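Local coordinates for DegV family protein (PDB 2DT8) that binds a fatty acid such as palmitic acid, and probably serves as a fatty-acid carrier of the DegV family, with a zinc ion held at its surface, at residues A[99-102]-A[103-106]; A[126-129]-A[130-134]; A[204-207]-A[208-211]; A[262-265]-A[266-270]. All coordinates share one frame; numbering follows the deposited sequence.

Interaction 1: A[99-102]-A[103-106]. With ZN (zinc ion), chain B.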
ATOM      1  N   ALA A  99       6.333   9.216  12.603  1.00  4.63           N
ATOM      2  CA  ALA A  99       6.105   8.149  13.572  1.00  5.17           C
ATOM      3  C   ALA A  99       7.333   7.999  14.477  1.00  4.52           C
ATOM      4  O   ALA A  99       7.191   7.849  15.690  1.00  4.78           O
ATOM      5  CB  ALA A  99       5.811   6.832  12.846  1.00  5.06           C
ATOM      6  N   GLU A 100       8.527   8.042  13.889  1.00  6.15           N
ATOM      7  CA  GLU A 100       9.749   7.909  14.682  1.00  5.58           C
ATOM      8  C   GLU A 100       9.902   9.072  15.656  1.00  7.22           C
ATOM      9  O   GLU A 100      10.313   8.874  16.803  1.00  7.37           O
ATOM     10  CB  GLU A 100      10.966   7.802  13.773  1.00  6.71           C
ATOM     11  CG  GLU A 100      10.925   6.534  12.944  1.00 10.76           C
ATOM     12  CD  GLU A 100      12.096   6.395  12.013  1.00 19.19           C
ATOM     13  OE1 GLU A 100      12.597   7.429  11.532  1.00 22.61           O
ATOM     14  OE2 GLU A 100      12.503   5.245  11.750  1.00 24.09           O
ATOM     15  N   LEU A 101       9.554  10.282  15.228  1.00  6.74           N
ATOM     16  CA  LEU A 101       9.641  11.415  16.150  1.00  7.27           C
ATOM     17  C   LEU A 101       8.666  11.225  17.324  1.00  7.57           C
ATOM     18  O   LEU A 101       9.004  11.509  18.481  1.00 10.50           O
ATOM     19  CB  LEU A 101       9.342  12.721  15.411  1.00  8.91           C
ATOM     20  CG  LEU A 101      10.453  13.186  14.464  1.00  8.08           C
ATOM     21  CD1 LEU A 101       9.963  14.315  13.566  1.00  9.20           C
ATOM     22  CD2 LEU A 101      11.647  13.642  15.293  1.00 13.50           C
ATOM     23  N   ALA A 102       7.456  10.746  17.043  1.00  5.49           N
ATOM     24  CA  ALA A 102       6.490  10.509  18.102  1.00  5.46           C
ATOM     25  C   ALA A 102       6.954   9.360  18.989  1.00  6.23           C
ATOM     26  O   ALA A 102       6.746   9.375  20.196  1.00  7.38           O
ATOM     27  CB  ALA A 102       5.116  10.171  17.511  1.00  5.47           C
ATOM     28  N   ALA A 103       7.574   8.351  18.383  1.00  5.61           N
ATOM     29  CA  ALA A 103       8.040   7.201  19.147  1.00  6.94           C
ATOM     30  C   ALA A 103       9.045   7.594  20.235  1.00  6.54           C
ATOM     31  O   ALA A 103       9.106   6.943  21.287  1.00  7.93           O
ATOM     32  CB  ALA A 103       8.647   6.160  18.209  1.00  6.50           C
ATOM     33  N   GLN A 104       9.816   8.657  19.990  1.00  7.58           N
ATOM     34  CA  GLN A 104      10.808   9.148  20.960  1.00  8.02           C
ATOM     35  C   GLN A 104      10.152   9.587  22.268  1.00  8.64           C
ATOM     36  O   GLN A 104      10.817   9.680  23.310  1.00 10.36           O
ATOM     37  CB  GLN A 104      11.612  10.316  20.369  1.00 12.56           C
ATOM     38  CG  GLN A 104      12.565   9.906  19.256  1.00 19.56           C
ATOM     39  CD  GLN A 104      13.176  11.091  18.522  1.00 25.71           C
ATOM     40  OE1 GLN A 104      13.692  10.944  17.414  1.00 31.98           O
ATOM     41  NE2 GLN A 104      13.125  12.266  19.138  1.00 31.48           N
ATOM     42  N   GLU A 105       8.848   9.862  22.222  1.00  7.66           N
ATOM     43  CA  GLU A 105       8.123  10.280  23.421  1.00  7.21           C
ATOM     44  C   GLU A 105       7.795   9.120  24.358  1.00  7.45           C
ATOM     45  O   GLU A 105       7.416   9.330  25.509  1.00  9.04           O
ATOM     46  CB  GLU A 105       6.806  10.985  23.049  1.00  9.42           C
ATOM     47  CG  GLU A 105       6.978  12.228  22.194  1.00  9.89           C
ATOM     48  CD  GLU A 105       5.722  13.073  22.107  1.00  9.58           C
ATOM     49  OE1 GLU A 105       4.768  12.817  22.868  1.00  9.55           O
ATOM     50  OE2 GLU A 105       5.708  14.011  21.272  1.00  6.76           O
ATOM     51  N   PHE A 106       7.947   7.899  23.851  1.00  6.88           N
ATOM     52  CA  PHE A 106       7.640   6.683  24.603  1.00  7.95           C
ATOM     53  C   PHE A 106       8.829   5.748  24.389  1.00  8.74           C
ATOM     54  O   PHE A 106       8.686   4.647  23.840  1.00  7.92           O
ATOM     55  CB  PHE A 106       6.361   6.055  24.025  1.00  6.84           C
ATOM     56  CG  PHE A 106       5.245   7.056  23.804  1.00  5.75           C
ATOM     57  CD1 PHE A 106       4.344   7.350  24.820  1.00  8.71           C
ATOM     58  CD2 PHE A 106       5.113   7.708  22.579  1.00  7.07           C
ATOM     59  CE1 PHE A 106       3.337   8.304  24.637  1.00  8.94           C
ATOM     60  CE2 PHE A 106       4.109   8.668  22.382  1.00  9.75           C
ATOM     61  CZ  PHE A 106       3.214   8.958  23.411  1.00  6.96           C
TER
HETATM   62 ZN    ZN B 501       5.082  15.833  21.695  1.00  8.67          ZN
HETATM   63  O   HOH W   1       6.826  16.977  21.110  1.00 10.27           O

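Interaction 2: A[126-129]-A[130-134]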
ATOM      1  N   VAL A 126       0.388  -5.728   8.002  1.00  5.17           N
ATOM      2  CA  VAL A 126      -0.313  -5.439   9.249  1.00  6.00           C
ATOM      3  C   VAL A 126      -1.153  -6.666   9.616  1.00  4.28           C
ATOM      4  O   VAL A 126      -1.152  -7.108  10.761  1.00  5.35           O
ATOM      5  CB  VAL A 126      -1.237  -4.204   9.091  1.00  5.80           C
ATOM      6  CG1 VAL A 126      -2.154  -4.063  10.289  1.00  6.86           C
ATOM      7  CG2 VAL A 126      -0.399  -2.967   8.929  1.00  8.24           C
ATOM      8  N   LEU A 127      -1.855  -7.221   8.634  1.00  5.31           N
ATOM      9  CA  LEU A 127      -2.677  -8.396   8.879  1.00  7.16           C
ATOM     10  C   LEU A 127      -1.833  -9.604   9.292  1.00  4.71           C
ATOM     11  O   LEU A 127      -2.233 -10.367  10.170  1.00  5.92           O
ATOM     12  CB  LEU A 127      -3.503  -8.728   7.635  1.00  4.64           C
ATOM     13  CG  LEU A 127      -4.559  -7.680   7.258  1.00  4.98           C
ATOM     14  CD1 LEU A 127      -5.209  -8.090   5.944  1.00 10.81           C
ATOM     15  CD2 LEU A 127      -5.612  -7.532   8.355  1.00  7.15           C
ATOM     16  N   ARG A 128      -0.663  -9.775   8.682  1.00  4.70           N
ATOM     17  CA  ARG A 128       0.194 -10.911   9.031  1.00  4.54           C
ATOM     18  C   ARG A 128       0.708 -10.745  10.461  1.00  4.95           C
ATOM     19  O   ARG A 128       0.740 -11.708  11.229  1.00  5.92           O
ATOM     20  CB  ARG A 128       1.366 -11.007   8.059  1.00  6.21           C
ATOM     21  CG  ARG A 128       2.364 -12.123   8.363  1.00  5.02           C
ATOM     22  CD  ARG A 128       1.713 -13.490   8.418  1.00  7.18           C
ATOM     23  NE  ARG A 128       2.743 -14.534   8.463  1.00  6.71           N
ATOM     24  CZ  ARG A 128       2.527 -15.785   8.857  1.00  9.40           C
ATOM     25  NH1 ARG A 128       1.319 -16.162   9.247  1.00 11.73           N
ATOM     26  NH2 ARG A 128       3.523 -16.663   8.864  1.00 11.90           N
ATOM     27  N   ALA A 129       1.097  -9.524  10.824  1.00  5.61           N
ATOM     28  CA  ALA A 129       1.579  -9.264  12.178  1.00  6.28           C
ATOM     29  C   ALA A 129       0.460  -9.556  13.184  1.00  3.92           C
ATOM     30  O   ALA A 129       0.683 -10.183  14.219  1.00  5.59           O
ATOM     31  CB  ALA A 129       2.044  -7.803  12.300  1.00  5.97           C
ATOM     32  N   LYS A 130      -0.751  -9.112  12.870  1.00  4.57           N
ATOM     33  CA  LYS A 130      -1.891  -9.341  13.752  1.00  4.95           C
ATOM     34  C   LYS A 130      -2.159 -10.834  13.938  1.00  6.12           C
ATOM     35  O   LYS A 130      -2.413 -11.294  15.051  1.00  7.63           O
ATOM     36  CB  LYS A 130      -3.141  -8.675  13.175  1.00  7.48           C
ATOM     37  CG  LYS A 130      -4.419  -9.175  13.822  1.00 14.63           C
ATOM     38  CD  LYS A 130      -4.788  -8.403  15.081  1.00 22.86           C
ATOM     39  CE  LYS A 130      -3.588  -7.969  15.903  1.00 24.98           C
ATOM     40  NZ  LYS A 130      -4.027  -7.164  17.072  1.00 30.90           N
ATOM     41  N   GLU A 131      -2.123 -11.573  12.836  1.00  6.07           N
ATOM     42  CA  GLU A 131      -2.337 -13.017  12.848  1.00  6.17           C
ATOM     43  C   GLU A 131      -1.369 -13.669  13.839  1.00  7.95           C
ATOM     44  O   GLU A 131      -1.765 -14.482  14.686  1.00  9.43           O
ATOM     45  CB  GLU A 131      -2.122 -13.565  11.435  1.00  7.28           C
ATOM     46  CG  GLU A 131      -2.238 -15.075  11.313  1.00  8.78           C
ATOM     47  CD  GLU A 131      -2.118 -15.538   9.882  1.00 12.64           C
ATOM     48  OE1 GLU A 131      -1.255 -15.005   9.148  1.00  9.77           O
ATOM     49  OE2 GLU A 131      -2.884 -16.443   9.492  1.00 18.59           O
ATOM     50  N   LEU A 132      -0.100 -13.294  13.755  1.00  6.54           N
ATOM     51  CA  LEU A 132       0.900 -13.862  14.650  1.00  7.45           C
ATOM     52  C   LEU A 132       0.737 -13.393  16.092  1.00  7.41           C
ATOM     53  O   LEU A 132       0.851 -14.192  17.026  1.00  6.62           O
ATOM     54  CB  LEU A 132       2.306 -13.532  14.138  1.00  7.51           C
ATOM     55  CG  LEU A 132       2.634 -14.163  12.779  1.00 10.07           C
ATOM     56  CD1 LEU A 132       4.002 -13.691  12.312  1.00 12.23           C
ATOM     57  CD2 LEU A 132       2.609 -15.685  12.893  1.00 12.83           C
ATOM     58  N   LEU A 133       0.482 -12.102  16.278  1.00  6.18           N
ATOM     59  CA  LEU A 133       0.299 -11.559  17.618  1.00  7.23           C
ATOM     60  C   LEU A 133      -0.907 -12.174  18.327  1.00  8.72           C
ATOM     61  O   LEU A 133      -0.835 -12.467  19.525  1.00  8.86           O
ATOM     62  CB  LEU A 133       0.150 -10.033  17.567  1.00  7.28           C
ATOM     63  CG  LEU A 133       1.410  -9.278  17.142  1.00  8.53           C
ATOM     64  CD1 LEU A 133       1.060  -7.824  16.888  1.00 11.84           C
ATOM     65  CD2 LEU A 133       2.483  -9.407  18.223  1.00  9.20           C
ATOM     66  N   GLU A 134      -2.009 -12.372  17.584  1.00  7.70           N
ATOM     67  CA  GLU A 134      -3.191 -12.980  18.209  1.00  8.24           C
ATOM     68  C   GLU A 134      -2.945 -14.434  18.625  1.00 11.64           C
ATOM     69  O   GLU A 134      -3.586 -14.936  19.555  1.00 13.70           O
ATOM     70  CB  GLU A 134      -4.401 -12.907  17.276  1.00 14.31           C
ATOM     71  CG  GLU A 134      -4.872 -11.491  17.017  1.00 21.83           C
ATOM     72  CD  GLU A 134      -6.253 -11.434  16.395  1.00 28.47           C
ATOM     73  OE1 GLU A 134      -6.482 -12.130  15.382  1.00 27.89           O
ATOM     74  OE2 GLU A 134      -7.105 -10.683  16.918  1.00 32.61           O
TER

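Interaction 3: A[204-207]-A[208-211]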
ATOM      1  N   GLU A 204      -4.251  -3.668 -22.746  1.00 12.66           N
ATOM      2  CA  GLU A 204      -4.473  -4.110 -21.382  1.00 14.72           C
ATOM      3  C   GLU A 204      -4.273  -5.623 -21.116  1.00 15.01           C
ATOM      4  O   GLU A 204      -3.715  -6.063 -20.119  1.00 13.63           O
ATOM      5  CB  GLU A 204      -5.910  -3.671 -20.894  1.00 18.20           C
ATOM      6  CG  GLU A 204      -6.353  -4.098 -19.499  1.00 28.61           C
ATOM      7  CD  GLU A 204      -7.858  -3.971 -19.310  1.00 32.57           C
ATOM      8  OE1 GLU A 204      -8.355  -2.824 -19.254  1.00 39.01           O
ATOM      9  OE2 GLU A 204      -8.537  -5.015 -19.223  1.00 37.00           O
ATOM     10  N   LYS A 205      -4.759  -6.370 -22.124  1.00 13.95           N
ATOM     11  CA  LYS A 205      -4.583  -7.806 -22.040  1.00 14.03           C
ATOM     12  C   LYS A 205      -3.150  -8.335 -21.952  1.00 14.82           C
ATOM     13  O   LYS A 205      -2.820  -9.177 -21.127  1.00 12.65           O
ATOM     14  CB  LYS A 205      -5.285  -8.569 -23.251  1.00 15.67           C
ATOM     15  CG  LYS A 205      -5.206 -10.086 -23.225  1.00 13.67           C
ATOM     16  CD  LYS A 205      -6.072 -10.705 -24.313  1.00 19.23           C
ATOM     17  CE  LYS A 205      -6.016 -12.231 -24.259  1.00 21.39           C
ATOM     18  NZ  LYS A 205      -6.908 -12.878 -25.272  1.00 24.74           N
ATOM     19  N   LYS A 206      -2.332  -7.789 -22.869  1.00 11.57           N
ATOM     20  CA  LYS A 206      -0.943  -8.207 -22.865  1.00 11.46           C
ATOM     21  C   LYS A 206      -0.233  -7.791 -21.559  1.00 12.78           C
ATOM     22  O   LYS A 206       0.649  -8.452 -21.027  1.00 11.08           O
ATOM     23  CB  LYS A 206      -0.107  -7.774 -24.126  1.00 14.19           C
ATOM     24  CG  LYS A 206      -0.419  -8.574 -25.385  1.00 23.86           C
ATOM     25  CD  LYS A 206       0.397  -8.124 -26.579  1.00 30.03           C
ATOM     26  CE  LYS A 206       0.031  -8.964 -27.787  1.00 31.46           C
ATOM     27  NZ  LYS A 206      -0.024 -10.401 -27.394  1.00 32.72           N
ATOM     28  N   ALA A 207      -0.707  -6.622 -21.094  1.00 11.42           N
ATOM     29  CA  ALA A 207      -0.197  -6.147 -19.822  1.00  9.78           C
ATOM     30  C   ALA A 207      -0.489  -7.120 -18.667  1.00 10.90           C
ATOM     31  O   ALA A 207       0.370  -7.429 -17.827  1.00 10.33           O
ATOM     32  CB  ALA A 207      -0.794  -4.762 -19.445  1.00  9.44           C
ATOM     33  N   ARG A 208      -1.713  -7.633 -18.656  1.00 10.07           N
ATOM     34  CA  ARG A 208      -2.077  -8.606 -17.641  1.00 11.77           C
ATOM     35  C   ARG A 208      -1.260  -9.887 -17.798  1.00 13.58           C
ATOM     36  O   ARG A 208      -0.878 -10.510 -16.800  1.00 11.23           O
ATOM     37  CB  ARG A 208      -3.573  -8.913 -17.717  1.00 14.36           C
ATOM     38  CG  ARG A 208      -4.450  -7.706 -17.407  1.00 17.01           C
ATOM     39  CD  ARG A 208      -5.863  -8.136 -17.046  1.00 22.68           C
ATOM     40  NE  ARG A 208      -6.439  -9.006 -18.066  1.00 27.10           N
ATOM     41  CZ  ARG A 208      -6.977  -8.574 -19.200  1.00 26.03           C
ATOM     42  NH1 ARG A 208      -7.024  -7.276 -19.462  1.00 30.50           N
ATOM     43  NH2 ARG A 208      -7.466  -9.440 -20.078  1.00 33.46           N
ATOM     44  N   GLU A 209      -0.977 -10.276 -19.039  1.00 12.88           N
ATOM     45  CA  GLU A 209      -0.196 -11.482 -19.291  1.00 11.58           C
ATOM     46  C   GLU A 209       1.226 -11.337 -18.745  1.00 11.58           C
ATOM     47  O   GLU A 209       1.801 -12.260 -18.184  1.00 12.41           O
ATOM     48  CB  GLU A 209      -0.248 -11.842 -20.787  1.00 14.67           C
ATOM     49  CG  GLU A 209      -1.686 -12.074 -21.264  1.00 17.14           C
ATOM     50  CD  GLU A 209      -1.814 -12.455 -22.731  1.00 23.16           C
ATOM     51  OE1 GLU A 209      -0.945 -12.074 -23.539  1.00 26.59           O
ATOM     52  OE2 GLU A 209      -2.811 -13.124 -23.077  1.00 25.41           O
ATOM     53  N   GLU A 210       1.729 -10.142 -18.945  1.00  8.93           N
ATOM     54  CA  GLU A 210       3.067  -9.850 -18.473  1.00  9.43           C
ATOM     55  C   GLU A 210       3.143  -9.796 -16.945  1.00  9.45           C
ATOM     56  O   GLU A 210       4.029 -10.365 -16.320  1.00  9.67           O
ATOM     57  CB  GLU A 210       3.607  -8.426 -18.952  1.00 11.97           C
ATOM     58  CG  GLU A 210       4.862  -7.863 -18.278  1.00 16.19           C
ATOM     59  CD  GLU A 210       6.050  -8.817 -18.316  1.00 23.56           C
ATOM     60  OE1 GLU A 210       6.202  -9.549 -19.319  1.00 24.58           O
ATOM     61  OE2 GLU A 210       6.844  -8.824 -17.347  1.00 22.92           O
ATOM     62  N   ILE A 211       2.038  -9.469 -16.354  1.00  6.92           N
ATOM     63  CA  ILE A 211       2.021  -9.399 -14.906  1.00  6.67           C
ATOM     64  C   ILE A 211       1.908 -10.843 -14.353  1.00  9.79           C
ATOM     65  O   ILE A 211       2.594 -11.238 -13.407  1.00  9.81           O
ATOM     66  CB  ILE A 211       0.767  -8.591 -14.293  1.00  4.69           C
ATOM     67  CG1 ILE A 211       1.001  -7.090 -14.494  1.00  7.33           C
ATOM     68  CG2 ILE A 211       0.532  -8.913 -12.811  1.00  7.89           C
ATOM     69  CD1 ILE A 211      -0.216  -6.240 -14.158  1.00  8.32           C
TER

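Interaction 4: A[262-265]-A[266-270]. With PLM (palmitic acid), chain C.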
ATOM      1  N   ALA A 262      -7.658   7.446  -1.322  1.00  3.97           N
ATOM      2  CA  ALA A 262      -7.511   8.709  -2.029  1.00  5.50           C
ATOM      3  C   ALA A 262      -6.067   9.202  -1.995  1.00  3.17           C
ATOM      4  O   ALA A 262      -5.584   9.793  -2.965  1.00  3.93           O
ATOM      5  CB  ALA A 262      -8.431   9.745  -1.419  1.00  3.62           C
ATOM      6  N   VAL A 263      -5.362   8.966  -0.889  1.00  3.31           N
ATOM      7  CA  VAL A 263      -3.976   9.423  -0.816  1.00  3.97           C
ATOM      8  C   VAL A 263      -3.095   8.670  -1.814  1.00  2.99           C
ATOM      9  O   VAL A 263      -2.330   9.290  -2.557  1.00  3.59           O
ATOM     10  CB  VAL A 263      -3.419   9.317   0.624  1.00  3.80           C
ATOM     11  CG1 VAL A 263      -1.901   9.509   0.626  1.00  4.75           C
ATOM     12  CG2 VAL A 263      -4.061  10.402   1.493  1.00  5.26           C
ATOM     13  N   ILE A 264      -3.208   7.346  -1.870  1.00  3.68           N
ATOM     14  CA  ILE A 264      -2.406   6.609  -2.836  1.00  3.17           C
ATOM     15  C   ILE A 264      -2.831   6.953  -4.270  1.00  4.85           C
ATOM     16  O   ILE A 264      -1.991   7.164  -5.142  1.00  5.28           O
ATOM     17  CB  ILE A 264      -2.531   5.076  -2.631  1.00  3.88           C
ATOM     18  CG1 ILE A 264      -1.976   4.685  -1.261  1.00  4.23           C
ATOM     19  CG2 ILE A 264      -1.786   4.336  -3.750  1.00  5.10           C
ATOM     20  CD1 ILE A 264      -0.476   4.893  -1.112  1.00  6.71           C
ATOM     21  N   ALA A 265      -4.140   7.025  -4.510  1.00  4.33           N
ATOM     22  CA  ALA A 265      -4.652   7.322  -5.844  1.00  4.09           C
ATOM     23  C   ALA A 265      -4.231   8.700  -6.353  1.00  4.01           C
ATOM     24  O   ALA A 265      -4.147   8.913  -7.567  1.00  5.67           O
ATOM     25  CB  ALA A 265      -6.171   7.209  -5.857  1.00  5.56           C
ATOM     26  N   SER A 266      -3.984   9.634  -5.438  1.00  4.18           N
ATOM     27  CA  SER A 266      -3.547  10.988  -5.811  1.00  5.17           C
ATOM     28  C   SER A 266      -2.189  10.945  -6.513  1.00  3.69           C
ATOM     29  O   SER A 266      -1.826  11.869  -7.251  1.00  5.93           O
ATOM     30  CB  SER A 266      -3.423  11.884  -4.573  1.00  6.03           C
ATOM     31  OG  SER A 266      -4.696  12.217  -4.037  1.00  6.73           O
ATOM     32  N   HIS A 267      -1.440   9.871  -6.265  1.00  4.77           N
ATOM     33  CA  HIS A 267      -0.131   9.692  -6.880  1.00  4.04           C
ATOM     34  C   HIS A 267      -0.124   8.714  -8.041  1.00  5.98           C
ATOM     35  O   HIS A 267       0.600   8.911  -9.010  1.00  6.70           O
ATOM     36  CB  HIS A 267       0.876   9.264  -5.826  1.00  5.12           C
ATOM     37  CG  HIS A 267       1.144  10.331  -4.823  1.00  4.45           C
ATOM     38  ND1 HIS A 267       2.074  11.334  -5.029  1.00  6.86           N
ATOM     39  CD2 HIS A 267       0.533  10.625  -3.652  1.00  5.24           C
ATOM     40  CE1 HIS A 267       2.017  12.193  -4.032  1.00  5.95           C
ATOM     41  NE2 HIS A 267       1.086  11.786  -3.179  1.00  6.57           N
ATOM     42  N   THR A 268      -0.921   7.656  -7.966  1.00  5.20           N
ATOM     43  CA  THR A 268      -0.945   6.702  -9.080  1.00  5.11           C
ATOM     44  C   THR A 268      -1.813   7.197 -10.236  1.00  5.48           C
ATOM     45  O   THR A 268      -1.485   6.995 -11.410  1.00  6.77           O
ATOM     46  CB  THR A 268      -1.452   5.318  -8.636  1.00  5.34           C
ATOM     47  OG1 THR A 268      -2.796   5.434  -8.160  1.00  7.03           O
ATOM     48  CG2 THR A 268      -0.569   4.744  -7.522  1.00  8.99           C
ATOM     49  N   GLY A 269      -2.925   7.844  -9.899  1.00  6.01           N
ATOM     50  CA  GLY A 269      -3.806   8.365 -10.923  1.00  5.61           C
ATOM     51  C   GLY A 269      -4.937   7.427 -11.289  1.00  5.75           C
ATOM     52  O   GLY A 269      -5.085   6.363 -10.690  1.00  6.31           O
ATOM     53  N   PRO A 270      -5.756   7.796 -12.279  1.00  4.84           N
ATOM     54  CA  PRO A 270      -6.883   6.963 -12.708  1.00  6.67           C
ATOM     55  C   PRO A 270      -6.462   5.671 -13.397  1.00  5.16           C
ATOM     56  O   PRO A 270      -5.330   5.538 -13.873  1.00  7.07           O
ATOM     57  CB  PRO A 270      -7.665   7.891 -13.640  1.00 10.66           C
ATOM     58  CG  PRO A 270      -6.602   8.762 -14.223  1.00 10.19           C
ATOM     59  CD  PRO A 270      -5.708   9.060 -13.037  1.00  6.38           C
TER
HETATM   60  C1  PLM C 701       2.406  11.797   1.709  1.00  8.51           C
HETATM   61  O1  PLM C 701       3.435  11.651   2.547  1.00  9.55           O
HETATM   62  O2  PLM C 701       2.019  12.911   1.426  1.00  8.95           O
HETATM   63  C2  PLM C 701       1.737  10.574   1.117  1.00  9.45           C
HETATM   64  C3  PLM C 701       2.525  10.122  -0.117  1.00  8.22           C
HETATM   65  C4  PLM C 701       1.845   8.916  -0.768  1.00  7.58           C
HETATM   66  C5  PLM C 701       2.675   8.463  -1.968  1.00  7.98           C
HETATM   67  C6  PLM C 701       2.073   7.201  -2.582  1.00  7.17           C
HETATM   68  C7  PLM C 701       2.897   6.806  -3.792  1.00  7.63           C
HETATM   69  C8  PLM C 701       2.453   5.454  -4.298  1.00 13.36           C
HETATM   70  C9  PLM C 701       3.505   4.948  -5.282  1.00 15.61           C
HETATM   71  CA  PLM C 701       2.877   3.956  -6.240  1.00 21.35           C
HETATM   72  CB  PLM C 701       2.901   2.590  -5.581  1.00 17.45           C
HETATM   73  CC  PLM C 701       1.481   2.192  -5.221  1.00 18.93           C
HETATM   74  CD  PLM C 701       1.168   0.854  -5.864  1.00 18.40           C
HETATM   75  CE  PLM C 701      -0.312   0.540  -5.658  1.00 18.02           C
HETATM   76  CF  PLM C 701      -0.676  -0.756  -6.396  1.00 20.33           C
HETATM   77  CG  PLM C 701      -0.213  -1.962  -5.578  1.00 21.36           C

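Interaction 1: A[99-102]-A[103-106]
The carbonyl of Ala102 is met by two side chains of the turn that ends its helix. The Phe106 ring brings CD2 to 3.3 Å from Ala102 O, an oblique approach, and Glu105 lays its CB and CG beside the same oxygen. Glu105 N also donates to Ala102 O at 3.0 Å, arriving from above the carbonyl plane, 53° out of it, as the helix tightens into a type I turn from Ala103 to Phe106. Just before this the pattern is still alpha-helical, Ala103 N bonding to Ala99 O at 2.8 Å.

Glu105 places CG beside its own backbone N (chi1 -59°) and then runs extended, which carries its carboxylate away from the turn to the metal. OE2 binds the zinc ion at 2.0 Å, whereas OE1 of Glu105 stays 3.3 Å from the zinc, so the carboxylate coordinates through one oxygen. A water at 2.2 Å from the zinc ion and Glu67 OE2 are further ligands. On another side of the turn, Gln104 and Leu101 run side by side in the same direction, Gln104 OE1 lying 4.0 Å from Leu101 CD2.

Ala102 and Phe106 pack on Phe69 and Tyr73 of helix 66-76. The whole is a helix C-terminus running into a beta turn, with a surface zinc site bridging it to the neighbouring helix.

Interaction 2: A[126-129]-A[130-134]
Glu131 OE1 is gripped by two arginines, Arg128 within the same helix and Arg226 of strand 225-231. The bond from Arg128 NH1 to Glu131 OE1 is 2.8 Å long and fairly straight, and forms a salt bridge between residues three apart. The oxygen lies close to the guanidinium plane, but the arginine meets it from well above the carboxylate plane, and the two flat groups stand 76° apart.

Arg128 reaches this position because CG lies opposite its backbone N (chi1 177°) and the chain then bends at chi2 (57°), folding the guanidinium forward along the helix. The fold also brings Arg128 CD to 3.4 Å from Glu131 OE1. Leu132 adds a nonpolar cover: its CD2 sits over one guanidinium face, 3.9 Å from Arg128 NH1 and set toward the rim of the group. With Glu145 OE2 bridging to NE, Arg128 is fixed at more than one nitrogen, which should restrict its rotation.

Under these side chains the backbone is regular alpha helix. Lys130 N bonds to Val126 O at 2.9 Å, Leu133 N to Ala129 O at 2.8 Å, and the intervening pairs follow suit. Leu133 also rests CG on Ala129 O, 3.1 Å away.

One side of helix 120-135 packs on strand 3-8 through Val126, Ala129, Lys130 and Leu133, while Arg128, Leu132 and again Leu133 touch helix 139-151. Lys130 bends at chi2 and chi3, and its NZ bonds to Leu21 O in the loop before strand 24-32.

Interaction 3: A[204-207]-A[208-211]
Charge pairing at the start of the helix centres on Arg208, whose NH1 forms a salt bridge of 2.7 Å with Glu204 OE2, one turn back. The oxygen comes in obliquely to the guanidinium, and the carboxylate is turned 71° from it. Glu204 stretches out with an extended chain (chi1 177°), while Arg208 bends at chi3 (-53°) to swing its guanidinium back along the helix. A second salt bridge, to Glu244 OE1, engages NE, so the guanidinium is held at two of its nitrogens. The extended chain of Lys205 passes the carboxylate of Glu209, CE lying 3.5 Å from Glu209 OE2, without the charged atoms meeting. Lys206 NZ remains 4.3 Å from Glu209 OE1, near enough for attraction but beyond a salt bridge.

Nonpolar contact accompanies these bonds. One face of the guanidinium lies over the backbone of Lys205, with CZ of Arg208 3.8 Å from Lys205 CA, and Glu204 CG comes to 3.2 Å from Arg208 NH1 at the edge.

The main chain provides the third kind of interaction. Arg208 N, Glu209 N and Glu210 N each bond four residues back, the first to Glu204 O at 2.9 Å; the bond of Ile211 N to Ala207 O is weak.

Ala207 and Ile211 turn to strand 273-279, and Arg208 packs on helix 236-247. These are the first two turns of an amphipathic helix, with an i to i+4 Glu-Arg bridge beside its buried side.

Interaction 4: A[262-265]-A[266-270]
Helix 262-268 forms part of the wall of the fatty-acid pocket, and the contact runs along it to its C-terminal end. The His267 ring lays one face against the alkyl chain, with palmitic acid C5 offset toward the rim and 3.5 Å from His267 CD2. Its CG sits beside the backbone N (chi1 -67°), which leaves CD2 3.3 Å from Val263 O at the ring edge. His267 NE2 is anchored by Thr61 OG1, a hydroxyl that also bonds to the palmitic acid. Val263 CG1 touches the chain nearer its carboxyl end, at C2, and Ile264 CD1 lies 3.7 Å from palmitic acid C6. Thr268 CG2 lies 3.8 Å from palmitic acid CA and also meets Ile264 CG2.

Two donors of Ser266 grip Ala262 O from opposite faces of its carbonyl plane: the hydroxyl OG at 2.8 Å and the backbone N at 2.9 Å. Ile264 O likewise takes both His267 N and Thr268 N, the latter lying in the carbonyl plane. The helix closes with Gly269 N on Ala265 O at 2.8 Å; Gly269 has positive phi (94°), leaving no room for a CB beside the preceding carbonyl and Pro270 CD. Thr268 OG1 finds Thr272 OG1 just beyond the turn.

Buried throughout, the helix leans on strand 24-32 through Ala262, Val263 and Ser266, on strand 60-62 through Val263 and Ser266, and on helix 45-53 through Ala262, Ala265 and Ser266.

All four contacts are local, and none touches another. Interaction 4 is the buried one, with Val263, Ile264, His267 and Thr268 set against the lipid, while the other three are partly buried. Interactions 2 and 3 each rest on an arginine-glutamate bridge, spaced three and four residues apart respectively, and in both the arginine has a second acidic partner on another helix. Interactions 1 and 4 run to the C-terminal ends of their helices, interaction 3 begins its helix, and interaction 2 lies within one; interaction 1 supplies a carboxylate ligand to zinc, whereas interaction 4 faces palmitic acid. Interactions 1 and 3 stand on opposite sides of the chain's centre, their centres about 43 Å apart.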